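Local coordinates for replicase polyprotein 1a (Avian infectious bronchitis virus, PDB 3LD1) that is processed into viral replicase proteins, among them a papain-like protease, a 3C-like protease and nsp2, whose crystallised fragment has no settled function, at residues 100-105 and 139-144. The protein carries 3 engineered substitutions. Sequence-based numbering, arbitrary orientation.
Sequences ELLKTA and KIQVSA
A helix-helix contact in the helical N-terminal part of this nsp2 fragment brings L102, near the C-terminal end of helix 93-103, against K139 and V142 at the first turn of helix 140-162. The L102 side chain enters through one methyl group. Chi1 of -78° turns its CG anti to the carbonyl carbon; from there CD2 comes within 4.0 Å of CG2 of V142, the two side chains meeting at about a right angle. The same CD2 also packs 3.8 Å from CD of K139, so the lysine contributes its aliphatic chain here rather than its charge. Beside this pair, CD2 of L101 approaches the other methyl of V142, CG1, at 4.3 Å. A beta-branched valine suits the place because its two methyls diverge to serve two leucines, and Y98, one turn earlier on the leucines' helix, touches both V142 and K139. K139 occupies the N-cap position of helix 140-162; its carbonyl O accepts from the backbone N of both V142 and S143, while its own N donates to OD1 of D17. On the other helix, T104 marks the departure from helical geometry, and its OG1 donates to the carbonyl O of L101 at 2.9 Å. The chain then turns into helix 105-108, which presents A105 to Q141. The glutamine chain, extended beyond CG, brings its amide to the single methyl of the alanine: OE1 of Q141, hydrogen-bonded to OG of S109, lies 3.2 Å from CB of A105.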
loop_
_atom_site.group_PDB
_atom_site.type_symbol
_atom_site.label_atom_id
_atom_site.label_comp_id
_atom_site.label_asym_id
_atom_site.label_seq_id
_atom_site.Cartn_x
_atom_site.Cartn_y
_atom_site.Cartn_z
ATOM N N GLU A 100 -28.558 9.097 10.225
ATOM C CA GLU A 100 -29.320 7.903 9.958
ATOM C C GLU A 100 -28.434 6.627 10.104
ATOM O O GLU A 100 -28.762 5.740 10.899
ATOM C CB GLU A 100 -30.037 7.994 8.589
ATOM C CG GLU A 100 -31.359 7.268 8.534
ATOM C CD GLU A 100 -32.406 7.985 9.448
ATOM O OE1 GLU A 100 -32.574 9.231 9.322
ATOM O OE2 GLU A 100 -33.033 7.325 10.311
ATOM N N LEU A 101 -27.319 6.528 9.366
ATOM C CA LEU A 101 -26.445 5.363 9.566
ATOM C C LEU A 101 -26.197 5.054 11.045
ATOM O O LEU A 101 -26.358 3.888 11.421
ATOM C CB LEU A 101 -25.132 5.521 8.854
ATOM C CG LEU A 101 -24.164 4.338 8.710
ATOM C CD1 LEU A 101 -24.734 3.222 7.819
ATOM C CD2 LEU A 101 -22.870 4.813 8.072
ATOM N N LEU A 102 -25.913 6.090 11.877
ATOM C CA LEU A 102 -25.688 5.898 13.330
ATOM C C LEU A 102 -26.848 5.246 14.023
ATOM O O LEU A 102 -26.660 4.278 14.790
ATOM C CB LEU A 102 -25.402 7.178 14.068
ATOM C CG LEU A 102 -23.955 7.644 13.846
ATOM C CD1 LEU A 102 -23.700 9.119 14.324
ATOM C CD2 LEU A 102 -22.908 6.673 14.426
ATOM N N LYS A 103 -28.021 5.799 13.731
ATOM C CA LYS A 103 -29.283 5.285 14.178
ATOM C C LYS A 103 -29.473 3.798 13.884
ATOM O O LYS A 103 -29.921 3.070 14.740
ATOM C CB LYS A 103 -30.451 6.108 13.595
ATOM C CG LYS A 103 -31.132 7.006 14.656
ATOM C CD LYS A 103 -31.557 8.453 14.165
ATOM C CE LYS A 103 -31.967 9.388 15.404
ATOM N NZ LYS A 103 -32.583 10.753 15.054
ATOM N N THR A 104 -29.083 3.331 12.705
ATOM C CA THR A 104 -29.186 1.915 12.394
ATOM C C THR A 104 -27.998 1.037 12.876
ATOM O O THR A 104 -27.924 -0.120 12.535
ATOM C CB THR A 104 -29.450 1.696 10.873
ATOM O OG1 THR A 104 -28.364 2.210 10.080
ATOM C CG2 THR A 104 -30.758 2.298 10.450
ATOM N N ALA A 105 -27.054 1.558 13.657
ATOM C CA ALA A 105 -25.858 0.723 13.993
ATOM C C ALA A 105 -26.261 -0.374 14.929
ATOM O O ALA A 105 -25.704 -1.465 14.941
ATOM C CB ALA A 105 -24.787 1.522 14.610
ATOM N N LYS A 139 -15.670 8.257 14.149
ATOM C CA LYS A 139 -16.330 7.243 14.948
ATOM C C LYS A 139 -15.933 5.871 14.478
ATOM O O LYS A 139 -16.151 5.426 13.305
ATOM C CB LYS A 139 -17.867 7.362 15.067
ATOM C CG LYS A 139 -18.384 6.923 16.502
ATOM C CD LYS A 139 -19.788 6.445 16.542
ATOM C CE LYS A 139 -20.293 6.098 17.967
ATOM N NZ LYS A 139 -19.506 6.975 18.951
ATOM N N ILE A 140 -15.322 5.197 15.414
ATOM C CA ILE A 140 -14.625 4.002 15.053
ATOM C C ILE A 140 -15.558 3.037 14.332
ATOM O O ILE A 140 -15.261 2.493 13.238
ATOM C CB ILE A 140 -14.066 3.411 16.298
ATOM C CG1 ILE A 140 -12.876 4.258 16.767
ATOM C CG2 ILE A 140 -13.701 1.980 16.085
ATOM C CD1 ILE A 140 -12.505 4.039 18.225
ATOM N N GLN A 141 -16.697 2.832 14.930
ATOM C CA GLN A 141 -17.656 1.886 14.471
ATOM C C GLN A 141 -18.093 2.178 13.058
ATOM O O GLN A 141 -18.465 1.260 12.328
ATOM C CB GLN A 141 -18.824 1.946 15.488
ATOM C CG GLN A 141 -20.131 1.196 15.196
ATOM C CD GLN A 141 -21.334 1.791 16.030
ATOM O OE1 GLN A 141 -22.242 1.071 16.412
ATOM N NE2 GLN A 141 -21.302 3.098 16.319
ATOM N N VAL A 142 -17.992 3.430 12.606
ATOM C CA VAL A 142 -18.347 3.701 11.227
ATOM C C VAL A 142 -17.174 3.501 10.298
ATOM O O VAL A 142 -17.285 2.799 9.250
ATOM C CB VAL A 142 -18.947 5.158 11.019
ATOM C CG1 VAL A 142 -18.938 5.611 9.503
ATOM C CG2 VAL A 142 -20.331 5.267 11.646
ATOM N N SER A 143 -16.065 4.132 10.605
ATOM C CA SER A 143 -14.901 3.961 9.738
ATOM C C SER A 143 -14.558 2.453 9.586
ATOM O O SER A 143 -14.367 1.957 8.453
ATOM C CB SER A 143 -13.719 4.767 10.239
ATOM O OG SER A 143 -13.533 4.538 11.635
ATOM N N ALA A 144 -14.617 1.681 10.691
ATOM C CA ALA A 144 -14.194 0.244 10.572
ATOM C C ALA A 144 -15.091 -0.527 9.644
ATOM O O ALA A 144 -14.612 -1.346 8.857
ATOM C CB ALA A 144 -14.124 -0.417 11.869
#